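Local coordinates for protein rhodopsin (Todarodes pacificus, PDB 2Z73) that detects light as a visual photoreceptor, holding retinal and signalling through G proteins to phospholipase C when the chromophore isomerises, at residues 21-24 and 25-28; 196-199 and 200-204; 280-283 and 284-288. One frame throughout, in Å; residues are numbered along the deposited sequence.

Interaction 1 (21-24 and 25-28); sequences PHWR and EFDQ
His22 presents the face of its imidazole to the edge of the Phe26 ring, four residues on, in an offset edge-to-face pair. The ring centroids are 5.1 Å apart and the planes stand at 87°. Phe26 comes in with its CE2-CZ side, which lies off the centre of the imidazole, toward its rim; the closest carbons, His22 CE1 and Phe26 CZ, are 3.4 Å apart. The bond from CA to CB of His22 leads away from 25-28, but with CG anti to the backbone N (chi1 171°) the CE1 end of the ring comes back to the phenyl. His22 CD2 sits over the centre of one face of the Trp23 indole, 3.8 Å above its plane. The imidazole thus touches two aromatic side chains, Phe26 over its face and Trp23 through its CD2 corner, and its NE2 is fixed by a hydrogen bond to Val292 O. Glu25 covers part of the phenyl: its CG, set between the backbone N and the carbonyl carbon, lies over the centre of one Phe26 face. The backbone adds little across the contact, since Glu25 N reaches Pro21 O in a weak bond of 3.4 Å, whereas Arg24 N holds the same oxygen at 2.9 Å. An alanine here would remove the imidazole, and is likely to leave Val292 O without this donor and the edge of Phe26 without its aromatic partner. This short helical turn belongs to the extracellular N-terminal region, where Trp23 packs on Tyr190, Ile191 and Ala297 and Phe26 on Pro294. Across the contact, ring-to-ring packing probably contributes more than the weak backbone bond, while one imidazole N-H ties the turn to the extracellular loop at Val292.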
ATOM      1  N   PRO A  21       5.046  11.427  28.841  1.00 49.22           N
ATOM      2  CA  PRO A  21       4.765  12.735  29.434  1.00 48.14           C
ATOM      3  C   PRO A  21       4.284  13.756  28.411  1.00 49.44           C
ATOM      4  O   PRO A  21       3.413  14.577  28.694  1.00 51.32           O
ATOM      5  CB  PRO A  21       6.103  13.117  30.042  1.00 46.40           C
ATOM      6  CG  PRO A  21       6.644  11.805  30.471  1.00 45.90           C
ATOM      7  CD  PRO A  21       6.364  10.934  29.279  1.00 48.05           C
ATOM      8  N   HIS A  22       4.855  13.696  27.215  1.00 48.63           N
ATOM      9  CA  HIS A  22       4.486  14.628  26.167  1.00 46.28           C
ATOM     10  C   HIS A  22       3.001  14.686  25.866  1.00 46.06           C
ATOM     11  O   HIS A  22       2.451  15.769  25.671  1.00 49.75           O
ATOM     12  CB  HIS A  22       5.223  14.320  24.874  1.00 44.45           C
ATOM     13  CG  HIS A  22       4.717  15.117  23.719  1.00 49.31           C
ATOM     14  ND1 HIS A  22       4.628  16.491  23.756  1.00 49.65           N
ATOM     15  CD2 HIS A  22       4.220  14.739  22.519  1.00 52.82           C
ATOM     16  CE1 HIS A  22       4.098  16.926  22.628  1.00 51.11           C
ATOM     17  NE2 HIS A  22       3.840  15.883  21.860  1.00 55.27           N
ATOM     18  N   TRP A  23       2.344  13.535  25.815  1.00 45.13           N
ATOM     19  CA  TRP A  23       0.912  13.514  25.514  1.00 45.22           C
ATOM     20  C   TRP A  23       0.079  13.865  26.740  1.00 44.52           C
ATOM     21  O   TRP A  23      -1.108  14.153  26.644  1.00 43.05           O
ATOM     22  CB  TRP A  23       0.491  12.130  24.993  1.00 44.59           C
ATOM     23  CG  TRP A  23       1.236  11.666  23.767  1.00 45.31           C
ATOM     24  CD1 TRP A  23       2.070  10.593  23.680  1.00 44.07           C
ATOM     25  CD2 TRP A  23       1.216  12.260  22.462  1.00 44.37           C
ATOM     26  NE1 TRP A  23       2.571  10.480  22.408  1.00 44.87           N
ATOM     27  CE2 TRP A  23       2.062  11.492  21.641  1.00 44.86           C
ATOM     28  CE3 TRP A  23       0.565  13.368  21.910  1.00 47.80           C
ATOM     29  CZ2 TRP A  23       2.279  11.793  20.294  1.00 45.45           C
ATOM     30  CZ3 TRP A  23       0.780  13.674  20.569  1.00 48.72           C
ATOM     31  CH2 TRP A  23       1.631  12.887  19.774  1.00 49.46           C
ATOM     32  N   ARG A  24       0.723  13.858  27.897  1.00 46.30           N
ATOM     33  CA  ARG A  24       0.054  14.132  29.160  1.00 46.17           C
ATOM     34  C   ARG A  24      -0.174  15.594  29.483  1.00 47.68           C
ATOM     35  O   ARG A  24      -1.020  15.919  30.307  1.00 48.87           O
ATOM     36  CB  ARG A  24       0.853  13.469  30.280  1.00 46.92           C
ATOM     37  CG  ARG A  24       0.878  11.964  30.138  1.00 49.08           C
ATOM     38  CD  ARG A  24       2.154  11.329  30.620  1.00 47.53           C
ATOM     39  NE  ARG A  24       2.385  11.497  32.049  1.00 46.77           N
ATOM     40  CZ  ARG A  24       3.146  10.680  32.778  1.00 48.36           C
ATOM     41  NH1 ARG A  24       3.744   9.632  32.215  1.00 37.97           N
ATOM     42  NH2 ARG A  24       3.327  10.925  34.073  1.00 48.58           N
ATOM     43  N   GLU A  25       0.565  16.485  28.842  1.00 49.01           N
ATOM     44  CA  GLU A  25       0.406  17.895  29.142  1.00 50.09           C
ATOM     45  C   GLU A  25      -0.767  18.550  28.421  1.00 49.48           C
ATOM     46  O   GLU A  25      -1.126  19.689  28.712  1.00 53.39           O
ATOM     47  CB  GLU A  25       1.698  18.642  28.808  1.00 49.66           C
ATOM     48  CG  GLU A  25       1.848  18.972  27.352  1.00 47.88           C
ATOM     49  CD  GLU A  25       3.227  19.464  27.026  1.00 49.34           C
ATOM     50  OE1 GLU A  25       3.354  20.288  26.095  1.00 53.18           O
ATOM     51  OE2 GLU A  25       4.187  19.025  27.690  1.00 48.27           O
ATOM     52  N   PHE A  26      -1.385  17.835  27.496  1.00 48.05           N
ATOM     53  CA  PHE A  26      -2.488  18.412  26.748  1.00 48.02           C
ATOM     54  C   PHE A  26      -3.842  18.195  27.378  1.00 49.02           C
ATOM     55  O   PHE A  26      -4.022  17.303  28.201  1.00 48.05           O
ATOM     56  CB  PHE A  26      -2.496  17.859  25.323  1.00 44.32           C
ATOM     57  CG  PHE A  26      -1.213  18.097  24.590  1.00 46.38           C
ATOM     58  CD1 PHE A  26      -0.923  19.344  24.038  1.00 45.15           C
ATOM     59  CD2 PHE A  26      -0.270  17.081  24.473  1.00 44.88           C
ATOM     60  CE1 PHE A  26       0.284  19.570  23.383  1.00 42.37           C
ATOM     61  CE2 PHE A  26       0.939  17.306  23.818  1.00 46.98           C
ATOM     62  CZ  PHE A  26       1.214  18.555  23.272  1.00 41.92           C
ATOM     63  N   ASP A  27      -4.791  19.047  26.998  1.00 52.11           N
ATOM     64  CA  ASP A  27      -6.149  18.942  27.490  1.00 52.71           C
ATOM     65  C   ASP A  27      -6.781  17.851  26.661  1.00 53.48           C
ATOM     66  O   ASP A  27      -6.317  17.548  25.561  1.00 54.76           O
ATOM     67  CB  ASP A  27      -6.931  20.239  27.276  1.00 53.37           C
ATOM     68  CG  ASP A  27      -6.499  21.352  28.209  1.00 56.26           C
ATOM     69  OD1 ASP A  27      -6.111  21.068  29.363  1.00 58.38           O
ATOM     70  OD2 ASP A  27      -6.570  22.522  27.793  1.00 60.13           O
ATOM     71  N   GLN A  28      -7.848  17.260  27.175  1.00 53.99           N
ATOM     72  CA  GLN A  28      -8.509  16.199  26.448  1.00 51.84           C
ATOM     73  C   GLN A  28      -9.422  16.750  25.374  1.00 51.98           C
ATOM     74  O   GLN A  28     -10.304  17.563  25.655  1.00 52.63           O
ATOM     75  CB  GLN A  28      -9.304  15.330  27.407  1.00 50.05           C
ATOM     76  CG  GLN A  28     -10.026  14.210  26.719  1.00 53.89           C
ATOM     77  CD  GLN A  28     -10.658  13.271  27.704  1.00 55.91           C
ATOM     78  OE1 GLN A  28     -11.267  13.703  28.679  1.00 50.90           O
ATOM     79  NE2 GLN A  28     -10.523  11.974  27.456  1.00 55.99           N
TER

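Interaction 2 (196-199 and 200-204); sequences TTRS and NILCM
The guanidinium of Arg198 leads off toward helix 246-286, bonding through NH2 to Gln285 O and packing on Phe286, while Arg198 CG lies beside Leu202 CD1 at 4.0 Å, the two side chains running side by side in the same direction. The Asn200 side chain, with its flat amide, packs on Pro170 and Trp174. The flat peptide groups do the bonding along the helix. Thr196 O takes two donors, besides a weak bond from Ser199 N: Asn200 N at 3.2 Å, nearly along the C=O axis, and Ser199 OG at 2.6 Å, tilted 27° from the carbonyl plane. The hydroxyl gets there because OG lies between its own backbone N and carbonyl carbon (chi1 52°), folded back over the preceding turn; Trp174 NE1 donates to it, and Ser195 O, a second carbonyl partner, would have to share its single proton. Leu202 N donates to Arg198 O at 2.9 Å, and Cys203 N to Ser199 O at 2.8 Å. On another side of the helix, Thr197 CG2 meets Ile201 CD1 at 4.2 Å. The main backbone bonds are i to i+4, at the extracellular end of transmembrane helix 5, and Met204, further along the helix, touches the retinal. The chemistry implies a division of labour: backbone bonds keep the helix regular, and side chains reach out to the extracellular loop and helix 6.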
ATOM      1  N   THR A 196      19.064   3.929  21.266  1.00 67.01           N
ATOM      2  CA  THR A 196      18.278   2.790  20.819  1.00 65.95           C
ATOM      3  C   THR A 196      17.082   3.196  19.963  1.00 61.89           C
ATOM      4  O   THR A 196      16.981   2.806  18.807  1.00 59.03           O
ATOM      5  CB  THR A 196      17.752   1.975  22.022  1.00 68.36           C
ATOM      6  OG1 THR A 196      18.849   1.623  22.874  1.00 67.87           O
ATOM      7  CG2 THR A 196      17.053   0.699  21.538  1.00 70.45           C
ATOM      8  N   THR A 197      16.180   3.979  20.546  1.00 59.63           N
ATOM      9  CA  THR A 197      14.982   4.418  19.844  1.00 59.43           C
ATOM     10  C   THR A 197      15.274   5.125  18.529  1.00 60.97           C
ATOM     11  O   THR A 197      14.627   4.855  17.509  1.00 62.35           O
ATOM     12  CB  THR A 197      14.135   5.371  20.702  1.00 58.34           C
ATOM     13  OG1 THR A 197      13.859   4.768  21.978  1.00 52.20           O
ATOM     14  CG2 THR A 197      12.823   5.678  19.989  1.00 56.23           C
ATOM     15  N   ARG A 198      16.252   6.025  18.546  1.00 59.84           N
ATOM     16  CA  ARG A 198      16.599   6.789  17.351  1.00 57.41           C
ATOM     17  C   ARG A 198      17.155   5.951  16.219  1.00 55.12           C
ATOM     18  O   ARG A 198      16.886   6.233  15.050  1.00 56.10           O
ATOM     19  CB  ARG A 198      17.588   7.904  17.710  1.00 61.97           C
ATOM     20  CG  ARG A 198      18.005   8.772  16.536  1.00 63.88           C
ATOM     21  CD  ARG A 198      18.687  10.047  17.003  1.00 62.46           C
ATOM     22  NE  ARG A 198      17.725  11.029  17.497  1.00 65.36           N
ATOM     23  CZ  ARG A 198      18.057  12.223  17.981  1.00 66.45           C
ATOM     24  NH1 ARG A 198      19.331  12.579  18.039  1.00 68.24           N
ATOM     25  NH2 ARG A 198      17.116  13.064  18.394  1.00 64.37           N
ATOM     26  N   SER A 199      17.929   4.922  16.547  1.00 56.04           N
ATOM     27  CA  SER A 199      18.497   4.052  15.515  1.00 57.66           C
ATOM     28  C   SER A 199      17.387   3.250  14.847  1.00 58.01           C
ATOM     29  O   SER A 199      17.384   3.067  13.623  1.00 58.38           O
ATOM     30  CB  SER A 199      19.543   3.098  16.116  1.00 59.06           C
ATOM     31  OG  SER A 199      19.036   2.389  17.231  1.00 61.14           O
ATOM     32  N   ASN A 200      16.438   2.778  15.648  1.00 57.66           N
ATOM     33  CA  ASN A 200      15.325   2.015  15.110  1.00 57.45           C
ATOM     34  C   ASN A 200      14.479   2.908  14.211  1.00 55.99           C
ATOM     35  O   ASN A 200      13.995   2.466  13.172  1.00 57.14           O
ATOM     36  CB  ASN A 200      14.475   1.435  16.235  1.00 57.73           C
ATOM     37  CG  ASN A 200      13.393   0.510  15.718  1.00 56.35           C
ATOM     38  OD1 ASN A 200      12.204   0.814  15.810  1.00 57.07           O
ATOM     39  ND2 ASN A 200      13.805  -0.628  15.168  1.00 53.83           N
ATOM     40  N   ILE A 201      14.296   4.164  14.603  1.00 53.48           N
ATOM     41  CA  ILE A 201      13.529   5.088  13.768  1.00 52.54           C
ATOM     42  C   ILE A 201      14.278   5.280  12.456  1.00 54.63           C
ATOM     43  O   ILE A 201      13.708   5.137  11.376  1.00 55.05           O
ATOM     44  CB  ILE A 201      13.364   6.472  14.424  1.00 50.63           C
ATOM     45  CG1 ILE A 201      12.422   6.375  15.619  1.00 48.29           C
ATOM     46  CG2 ILE A 201      12.847   7.464  13.402  1.00 48.57           C
ATOM     47  CD1 ILE A 201      12.188   7.674  16.321  1.00 46.45           C
ATOM     48  N   LEU A 202      15.564   5.603  12.549  1.00 57.40           N
ATOM     49  CA  LEU A 202      16.364   5.814  11.349  1.00 59.34           C
ATOM     50  C   LEU A 202      16.313   4.586  10.444  1.00 59.46           C
ATOM     51  O   LEU A 202      16.308   4.702   9.215  1.00 59.18           O
ATOM     52  CB  LEU A 202      17.811   6.136  11.731  1.00 60.71           C
ATOM     53  CG  LEU A 202      17.958   7.448  12.506  1.00 61.28           C
ATOM     54  CD1 LEU A 202      19.387   7.606  12.967  1.00 60.17           C
ATOM     55  CD2 LEU A 202      17.531   8.621  11.631  1.00 59.03           C
ATOM     56  N   CYS A 203      16.271   3.409  11.060  1.00 58.07           N
ATOM     57  CA  CYS A 203      16.200   2.167  10.306  1.00 57.53           C
ATOM     58  C   CYS A 203      14.845   2.033   9.612  1.00 54.93           C
ATOM     59  O   CYS A 203      14.768   1.614   8.450  1.00 51.70           O
ATOM     60  CB  CYS A 203      16.418   0.975  11.232  1.00 60.84           C
ATOM     61  SG  CYS A 203      18.139   0.585  11.545  1.00 66.96           S
ATOM     62  N   MET A 204      13.781   2.379  10.336  1.00 52.04           N
ATOM     63  CA  MET A 204      12.439   2.297   9.788  1.00 50.82           C
ATOM     64  C   MET A 204      12.325   3.180   8.563  1.00 52.04           C
ATOM     65  O   MET A 204      11.948   2.717   7.481  1.00 54.13           O
ATOM     66  CB  MET A 204      11.397   2.721  10.824  1.00 52.47           C
ATOM     67  CG  MET A 204      10.956   1.599  11.756  1.00 53.64           C
ATOM     68  SD  MET A 204       9.653   2.101  12.866  1.00 52.17           S
ATOM     69  CE  MET A 204       9.349   0.573  13.728  1.00 53.85           C
TER

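Interaction 3 (280-283 and 284-288); sequences VALL and AQFGP
Leu282 O is gripped by two backbone donors near the extracellular end of helix 246-286: Phe286 N at 2.7 Å and, weakly, Gln285 N at 3.1 Å. The Phe286 bond runs i to i+4, with the donor tilted only 19° from the carbonyl plane; the Gln285 bond is the i to i+3 contact of a tightening turn. Gln285 N also leans weakly toward Ala281 O, so its single N-H is shared between two carbonyls. One residue on, Phe286 N bonds weakly to Leu283 O, and the approach of Gly287 N to that oxygen is modelled so short that its length is doubtful. Side chains follow the same four-residue step. Leu282 and Phe286 lie side by side and point the same way, Leu282 CD2 meeting the CD1-CE1 side of the phenyl at 3.8 Å. In Phe286, CG is anti to the carbonyl carbon (chi1 -66°), which keeps the ring alongside the leucine, and Gln285 CG lies over the centre of one of its faces. This is the extracellular end of transmembrane helix 6 in the seven-helix bundle of the opsins, where regular i to i+4 bonding, still seen from Ala284 N to Val280 O, gives way to a loop. Pro288 has no N-H with which to extend the pattern, and a CB on Gly287 would lie too close to Pro288 CD. The Gln285 chain bends at chi2 (69°) and carries its amide away from 280-283, where NE2 donates to both Ser192 O and Tyr190 O of the extracellular loop. Carbonyls in this closing stretch find partners as well: Ala284 O and Gly287 O both accept from Arg193 NH1. Ala281, one turn before Gln285, has its side chain about 5 Å from the bound retinal.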
ATOM      1  N   VAL A 280       5.639  14.546  10.594  1.00 50.87           N
ATOM      2  CA  VAL A 280       5.311  14.917  11.959  1.00 51.97           C
ATOM      3  C   VAL A 280       6.090  14.073  12.950  1.00 54.80           C
ATOM      4  O   VAL A 280       6.429  14.534  14.039  1.00 54.77           O
ATOM      5  CB  VAL A 280       3.830  14.725  12.269  1.00 52.48           C
ATOM      6  CG1 VAL A 280       3.552  15.081  13.737  1.00 49.72           C
ATOM      7  CG2 VAL A 280       2.994  15.581  11.331  1.00 54.39           C
ATOM      8  N   ALA A 281       6.364  12.829  12.581  1.00 57.34           N
ATOM      9  CA  ALA A 281       7.108  11.944  13.465  1.00 58.88           C
ATOM     10  C   ALA A 281       8.527  12.470  13.593  1.00 59.05           C
ATOM     11  O   ALA A 281       9.051  12.627  14.698  1.00 58.95           O
ATOM     12  CB  ALA A 281       7.121  10.530  12.902  1.00 60.67           C
ATOM     13  N   LEU A 282       9.141  12.750  12.450  1.00 59.58           N
ATOM     14  CA  LEU A 282      10.507  13.256  12.422  1.00 58.32           C
ATOM     15  C   LEU A 282      10.684  14.531  13.222  1.00 58.18           C
ATOM     16  O   LEU A 282      11.708  14.714  13.872  1.00 59.24           O
ATOM     17  CB  LEU A 282      10.954  13.470  10.976  1.00 54.59           C
ATOM     18  CG  LEU A 282      11.318  12.154  10.293  1.00 52.81           C
ATOM     19  CD1 LEU A 282      11.685  12.403   8.841  1.00 49.90           C
ATOM     20  CD2 LEU A 282      12.469  11.494  11.043  1.00 47.48           C
ATOM     21  N   LEU A 283       9.693  15.414  13.175  1.00 58.38           N
ATOM     22  CA  LEU A 283       9.767  16.658  13.932  1.00 58.25           C
ATOM     23  C   LEU A 283       9.832  16.318  15.413  1.00 59.63           C
ATOM     24  O   LEU A 283      10.604  16.904  16.164  1.00 60.87           O
ATOM     25  CB  LEU A 283       8.532  17.532  13.668  1.00 57.42           C
ATOM     26  CG  LEU A 283       8.526  18.457  12.450  1.00 57.97           C
ATOM     27  CD1 LEU A 283       8.939  17.707  11.184  1.00 57.70           C
ATOM     28  CD2 LEU A 283       7.136  19.042  12.299  1.00 57.55           C
ATOM     29  N   ALA A 284       9.021  15.352  15.822  1.00 61.03           N
ATOM     30  CA  ALA A 284       8.973  14.940  17.216  1.00 60.44           C
ATOM     31  C   ALA A 284      10.283  14.308  17.665  1.00 60.65           C
ATOM     32  O   ALA A 284      10.638  14.371  18.841  1.00 60.68           O
ATOM     33  CB  ALA A 284       7.820  13.966  17.427  1.00 58.67           C
ATOM     34  N   GLN A 285      11.009  13.706  16.733  1.00 60.25           N
ATOM     35  CA  GLN A 285      12.260  13.046  17.077  1.00 60.27           C
ATOM     36  C   GLN A 285      13.492  13.910  16.827  1.00 61.44           C
ATOM     37  O   GLN A 285      14.568  13.648  17.387  1.00 60.87           O
ATOM     38  CB  GLN A 285      12.380  11.740  16.284  1.00 58.85           C
ATOM     39  CG  GLN A 285      13.707  11.004  16.433  1.00 57.59           C
ATOM     40  CD  GLN A 285      13.903  10.412  17.813  1.00 56.24           C
ATOM     41  OE1 GLN A 285      14.936   9.808  18.098  1.00 54.63           O
ATOM     42  NE2 GLN A 285      12.912  10.577  18.675  1.00 55.28           N
ATOM     43  N   PHE A 286      13.345  14.941  15.997  1.00 60.65           N
ATOM     44  CA  PHE A 286      14.474  15.806  15.668  1.00 59.02           C
ATOM     45  C   PHE A 286      14.203  17.299  15.745  1.00 57.80           C
ATOM     46  O   PHE A 286      15.144  18.087  15.802  1.00 58.07           O
ATOM     47  CB  PHE A 286      14.980  15.485  14.267  1.00 59.34           C
ATOM     48  CG  PHE A 286      15.579  14.118  14.131  1.00 59.01           C
ATOM     49  CD1 PHE A 286      15.109  13.240  13.164  1.00 57.97           C
ATOM     50  CD2 PHE A 286      16.647  13.727  14.933  1.00 58.96           C
ATOM     51  CE1 PHE A 286      15.693  11.997  12.993  1.00 57.38           C
ATOM     52  CE2 PHE A 286      17.239  12.483  14.767  1.00 56.93           C
ATOM     53  CZ  PHE A 286      16.762  11.615  13.793  1.00 58.60           C
ATOM     54  N   GLY A 287      12.935  17.692  15.743  1.00 56.72           N
ATOM     55  CA  GLY A 287      12.615  19.107  15.789  1.00 55.97           C
ATOM     56  C   GLY A 287      11.810  19.572  16.987  1.00 56.88           C
ATOM     57  O   GLY A 287      11.919  19.007  18.076  1.00 57.32           O
ATOM     58  N   PRO A 288      10.997  20.625  16.816  1.00 56.69           N
ATOM     59  CA  PRO A 288      10.153  21.198  17.868  1.00 56.83           C
ATOM     60  C   PRO A 288       9.036  20.263  18.333  1.00 58.51           C
ATOM     61  O   PRO A 288       7.943  20.249  17.756  1.00 59.93           O
ATOM     62  CB  PRO A 288       9.588  22.457  17.214  1.00 55.34           C
ATOM     63  CG  PRO A 288      10.616  22.811  16.199  1.00 57.88           C
ATOM     64  CD  PRO A 288      10.976  21.478  15.618  1.00 56.45           C
TER

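In the fold
Along the chain the contacts come in series: interaction 1 in the extracellular N-terminal region, interaction 2 near the start of helix 195-224, and interaction 3 at the end of helix 246-286. All lie on the same side of the chain's centre, at the extracellular end. Interactions 2 and 3, with centres about 13 Å apart, touch directly: the Arg198 side chain bonds to the Gln285 carbonyl, and Ile201 and Leu202 pack on Gln285 and Phe286. Interaction 1 touches neither; its centre is about 17 Å from that of interaction 3 and about 24 Å from that of interaction 2. Transmembrane helices 5 and 6 are thus joined at their extracellular ends, close to the retinal.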